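Local coordinates for protein glutathione S-transferase omega-like 2 (PDB 5LKB) that acts as a dimeric glutathione-dependent thiol transferase and dehydroascorbate reductase and reacts with glutathionyl-(hydro)quinones, at residues Ile30-Ser43 and Val158-Val170. Residues are numbered along the deposited sequence; the frame is centred on the assembly and turned at random.
Sequences IYKPAKGRYWLYVS and VPVLWDLETQTIV
The guanidinium of Arg37 turns its edge to the Asp163 carboxylate and one face to Glu165. Extended from CG to NE with CG anti to the backbone N (chi1 176°), Arg37 forms a side-on salt bridge of two nearly straight hydrogen bonds. NE reaches Asp163 OD1 at 2.7 Å and NH2 reaches OD2 at 3.0 Å, both in the guanidinium plane, from which the carboxylate is tilted by 42°. The Glu165 carboxylate stacks almost parallel on the guanidinium, a salt bridge of charge alone since no N-H points at OE1; Tyr38 OH sits over the opposite face. Asp163 OD1 also accepts from Glu165 N, an Asx turn, and OD2 from Thr166 N and OG1, so five donors fix the carboxylate. Replacing Arg37 by alanine is likely to leave Asp163 without its opposite charge, Ile30 O without the NH2 donor, and a gap between Glu165 and the Tyr38 hydroxyl. Leu164 lies against the Arg37 carbonyl, CD1 on Gly36 O. Strands 38-42 and 160-163, paired antiparallel at Trp39-Trp162 and Tyr41-Val160, are the central pair of the four-stranded, thioredoxin-like sheet of the glutathione transferase N-terminal domain. On one face Leu40 meets Thr52, and Leu161 meets Ile177 and Ile180. On the other, Tyr41 turns its CE2 edge into Trp162, an offset edge-to-face pair with planes at 81°. Beside strand 168-171, the Tyr31 ring is wedged between Ile30 CG2 and Val170 CG2, the latter a CH-pi contact 3.7 Å from the centroid. Tyr31 OH and Thr168 OG1 share a hydrogen bond of 2.6 Å. At the far end, Ser43 CB rests 4.0 Å from CG2 of Val158, a glutathione-binding residue preceding cis-Pro159 and close to the nucleophile Cys46.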
# COMPACT_ATOMS: atom_id res chain seq x y z
N ILE A 30 -9.96 37.31 29.89
CA ILE A 30 -8.55 36.95 29.95
C ILE A 30 -7.90 36.99 28.57
O ILE A 30 -6.82 37.56 28.40
CB ILE A 30 -8.35 35.56 30.63
CG1 ILE A 30 -8.81 35.59 32.10
CG2 ILE A 30 -6.85 35.15 30.57
CD1 ILE A 30 -8.08 36.64 32.98
N TYR A 31 -8.57 36.43 27.55
CA TYR A 31 -7.92 36.20 26.25
C TYR A 31 -8.58 37.11 25.24
O TYR A 31 -9.60 36.77 24.62
CB TYR A 31 -8.09 34.73 25.77
CG TYR A 31 -7.46 33.68 26.59
CD1 TYR A 31 -6.14 33.77 26.94
CD2 TYR A 31 -8.18 32.56 26.99
CE1 TYR A 31 -5.50 32.75 27.65
CE2 TYR A 31 -7.57 31.53 27.74
CZ TYR A 31 -6.22 31.62 28.07
OH TYR A 31 -5.58 30.64 28.77
N LYS A 32 -8.04 38.42 25.16
CA LYS A 32 -8.63 39.33 24.22
C LYS A 32 -7.81 39.37 22.93
O LYS A 32 -6.62 39.05 22.91
CB LYS A 32 -8.68 40.74 24.83
CG LYS A 32 -9.61 40.82 26.10
CD LYS A 32 -9.97 42.31 26.56
CE LYS A 32 -11.09 42.31 27.63
NZ LYS A 32 -10.53 41.69 28.77
N PRO A 33 -8.39 39.72 21.81
CA PRO A 33 -7.61 39.69 20.58
C PRO A 33 -6.57 40.81 20.54
O PRO A 33 -6.78 41.93 21.04
CB PRO A 33 -8.66 39.80 19.47
CG PRO A 33 -9.86 40.34 20.16
CD PRO A 33 -9.81 39.96 21.55
N ALA A 34 -5.43 40.50 19.94
CA ALA A 34 -4.37 41.45 19.68
C ALA A 34 -3.41 40.86 18.66
O ALA A 34 -3.30 39.62 18.51
CB ALA A 34 -3.57 41.71 20.95
N LYS A 35 -2.66 41.73 17.99
CA LYS A 35 -1.49 41.29 17.23
C LYS A 35 -0.36 40.99 18.18
O LYS A 35 -0.31 41.52 19.29
CB LYS A 35 -1.01 42.36 16.24
CG LYS A 35 -1.85 42.51 15.02
N GLY A 36 0.53 40.09 17.77
CA GLY A 36 1.71 39.82 18.55
C GLY A 36 1.53 39.09 19.86
O GLY A 36 2.47 39.05 20.66
N ARG A 37 0.36 38.55 20.14
CA ARG A 37 0.08 37.96 21.44
C ARG A 37 -0.04 36.44 21.40
O ARG A 37 0.34 35.75 22.35
CB ARG A 37 -1.22 38.55 22.05
CG ARG A 37 -1.60 37.91 23.38
CD ARG A 37 -2.74 38.65 24.07
NE ARG A 37 -3.07 37.86 25.24
CZ ARG A 37 -4.02 38.18 26.13
NH1 ARG A 37 -4.77 39.26 25.94
NH2 ARG A 37 -4.25 37.37 27.17
N TYR A 38 -0.65 35.91 20.33
CA TYR A 38 -0.90 34.47 20.23
C TYR A 38 0.02 33.81 19.21
O TYR A 38 0.49 34.44 18.26
CB TYR A 38 -2.38 34.23 19.89
CG TYR A 38 -3.32 34.86 20.93
CD1 TYR A 38 -3.62 34.23 22.12
CD2 TYR A 38 -3.90 36.07 20.67
CE1 TYR A 38 -4.44 34.81 23.08
CE2 TYR A 38 -4.71 36.67 21.62
CZ TYR A 38 -5.00 36.02 22.80
OH TYR A 38 -5.84 36.57 23.81
N TRP A 39 0.22 32.51 19.41
CA TRP A 39 1.15 31.73 18.62
C TRP A 39 0.49 30.39 18.32
O TRP A 39 -0.33 29.88 19.09
CB TRP A 39 2.45 31.44 19.38
CG TRP A 39 3.65 31.41 18.46
CD1 TRP A 39 4.32 30.33 18.02
CD2 TRP A 39 4.28 32.54 17.90
NE1 TRP A 39 5.36 30.72 17.19
CE2 TRP A 39 5.35 32.09 17.12
CE3 TRP A 39 4.06 33.90 17.99
CZ2 TRP A 39 6.20 32.96 16.46
CZ3 TRP A 39 4.86 34.75 17.33
CH2 TRP A 39 5.93 34.28 16.55
N LEU A 40 0.82 29.84 17.17
CA LEU A 40 0.25 28.59 16.69
C LEU A 40 1.42 27.63 16.51
O LEU A 40 2.25 27.82 15.60
CB LEU A 40 -0.53 28.83 15.39
CG LEU A 40 -1.21 27.57 14.84
CD1 LEU A 40 -2.31 27.11 15.88
CD2 LEU A 40 -1.83 27.86 13.52
N TYR A 41 1.49 26.58 17.34
CA TYR A 41 2.52 25.54 17.25
C TYR A 41 1.90 24.32 16.58
O TYR A 41 0.86 23.84 17.00
CB TYR A 41 3.01 25.12 18.64
CG TYR A 41 3.76 26.22 19.41
CD1 TYR A 41 5.12 26.42 19.20
CD2 TYR A 41 3.11 27.04 20.32
CE1 TYR A 41 5.82 27.41 19.87
CE2 TYR A 41 3.81 28.01 21.00
CZ TYR A 41 5.16 28.16 20.81
OH TYR A 41 5.83 29.16 21.51
N VAL A 42 2.56 23.83 15.51
CA VAL A 42 1.99 22.77 14.68
C VAL A 42 3.06 21.76 14.35
O VAL A 42 4.26 21.99 14.53
CB VAL A 42 1.43 23.31 13.35
CG1 VAL A 42 0.40 24.40 13.58
CG2 VAL A 42 2.54 23.89 12.50
N SER A 43 2.60 20.61 13.85
CA SER A 43 3.38 19.77 12.94
C SER A 43 2.78 19.86 11.56
O SER A 43 1.57 19.83 11.41
CB SER A 43 3.41 18.31 13.36
OG SER A 43 4.01 17.48 12.35
N VAL A 158 -0.39 18.24 19.02
CA VAL A 158 -0.52 19.44 18.17
C VAL A 158 -1.90 19.44 17.55
O VAL A 158 -2.51 18.40 17.40
CB VAL A 158 0.59 19.55 17.09
CG1 VAL A 158 1.93 19.75 17.74
CG2 VAL A 158 0.62 18.27 16.21
N PRO A 159 -2.42 20.60 17.16
CA PRO A 159 -1.91 21.97 17.26
C PRO A 159 -2.10 22.56 18.67
O PRO A 159 -2.99 22.13 19.42
CB PRO A 159 -2.81 22.72 16.29
CG PRO A 159 -4.05 22.06 16.38
CD PRO A 159 -3.75 20.62 16.54
N VAL A 160 -1.31 23.59 18.96
CA VAL A 160 -1.46 24.36 20.20
C VAL A 160 -1.61 25.82 19.84
O VAL A 160 -0.75 26.39 19.15
CB VAL A 160 -0.26 24.13 21.12
CG1 VAL A 160 -0.31 25.11 22.30
CG2 VAL A 160 -0.23 22.69 21.64
N LEU A 161 -2.69 26.45 20.33
CA LEU A 161 -2.89 27.90 20.23
C LEU A 161 -2.53 28.51 21.60
O LEU A 161 -3.14 28.16 22.62
CB LEU A 161 -4.31 28.23 19.81
CG LEU A 161 -4.64 29.72 19.75
CD1 LEU A 161 -3.83 30.40 18.64
CD2 LEU A 161 -6.12 29.90 19.53
N TRP A 162 -1.45 29.27 21.62
CA TRP A 162 -0.70 29.68 22.82
C TRP A 162 -0.86 31.18 23.04
O TRP A 162 -0.81 31.96 22.08
CB TRP A 162 0.78 29.44 22.58
CG TRP A 162 1.73 29.81 23.75
CD1 TRP A 162 2.57 30.90 23.83
CD2 TRP A 162 1.95 29.06 24.95
NE1 TRP A 162 3.32 30.82 24.97
CE2 TRP A 162 2.93 29.76 25.71
CE3 TRP A 162 1.42 27.89 25.47
CZ2 TRP A 162 3.42 29.27 26.94
CZ3 TRP A 162 1.89 27.43 26.72
CH2 TRP A 162 2.85 28.14 27.44
N ASP A 163 -1.00 31.57 24.33
CA ASP A 163 -1.05 32.98 24.72
C ASP A 163 0.27 33.37 25.34
O ASP A 163 0.63 32.85 26.40
CB ASP A 163 -2.18 33.23 25.73
CG ASP A 163 -2.17 34.66 26.21
OD1 ASP A 163 -1.76 35.50 25.41
OD2 ASP A 163 -2.64 34.89 27.36
N LEU A 164 0.97 34.29 24.68
CA LEU A 164 2.25 34.79 25.20
C LEU A 164 2.10 35.62 26.47
O LEU A 164 3.04 35.68 27.26
CB LEU A 164 2.95 35.62 24.13
CG LEU A 164 3.46 34.83 22.90
CD1 LEU A 164 3.81 35.87 21.80
CD2 LEU A 164 4.64 33.92 23.24
N GLU A 165 0.93 36.20 26.71
CA GLU A 165 0.79 37.05 27.90
C GLU A 165 0.63 36.23 29.18
O GLU A 165 1.29 36.49 30.19
CB GLU A 165 -0.38 37.98 27.68
CG GLU A 165 -0.04 39.16 26.75
CD GLU A 165 -1.06 40.28 26.78
OE1 GLU A 165 -1.97 40.30 27.68
OE2 GLU A 165 -0.97 41.15 25.88
N THR A 166 -0.28 35.27 29.18
CA THR A 166 -0.49 34.46 30.35
C THR A 166 0.36 33.18 30.34
O THR A 166 0.41 32.46 31.35
CB THR A 166 -2.00 34.14 30.48
OG1 THR A 166 -2.41 33.35 29.35
CG2 THR A 166 -2.88 35.40 30.53
N GLN A 167 1.02 32.87 29.20
CA GLN A 167 1.83 31.66 29.04
C GLN A 167 1.00 30.42 29.30
O GLN A 167 1.33 29.60 30.15
CB GLN A 167 3.11 31.69 29.87
CG GLN A 167 3.92 32.91 29.54
CD GLN A 167 5.36 32.81 29.97
OE1 GLN A 167 5.86 31.74 30.32
NE2 GLN A 167 6.06 33.95 29.93
N THR A 168 -0.13 30.34 28.60
CA THR A 168 -1.04 29.22 28.74
C THR A 168 -1.43 28.75 27.35
O THR A 168 -1.37 29.51 26.38
CB THR A 168 -2.32 29.60 29.54
OG1 THR A 168 -2.96 30.73 28.93
CG2 THR A 168 -2.00 29.87 31.02
N ILE A 169 -1.95 27.54 27.31
CA ILE A 169 -2.60 27.05 26.11
C ILE A 169 -4.05 27.52 26.13
O ILE A 169 -4.82 27.16 27.03
CB ILE A 169 -2.53 25.53 26.08
CG1 ILE A 169 -1.07 25.10 26.09
CG2 ILE A 169 -3.30 24.97 24.90
CD1 ILE A 169 -0.91 23.61 25.97
N VAL A 170 -4.41 28.33 25.13
CA VAL A 170 -5.79 28.78 24.98
C VAL A 170 -6.66 27.62 24.57
O VAL A 170 -7.70 27.32 25.18
CB VAL A 170 -5.89 29.95 23.96
CG1 VAL A 170 -7.37 30.34 23.70
CG2 VAL A 170 -5.04 31.16 24.43
O HOH W 1 -5.90 27.80 29.26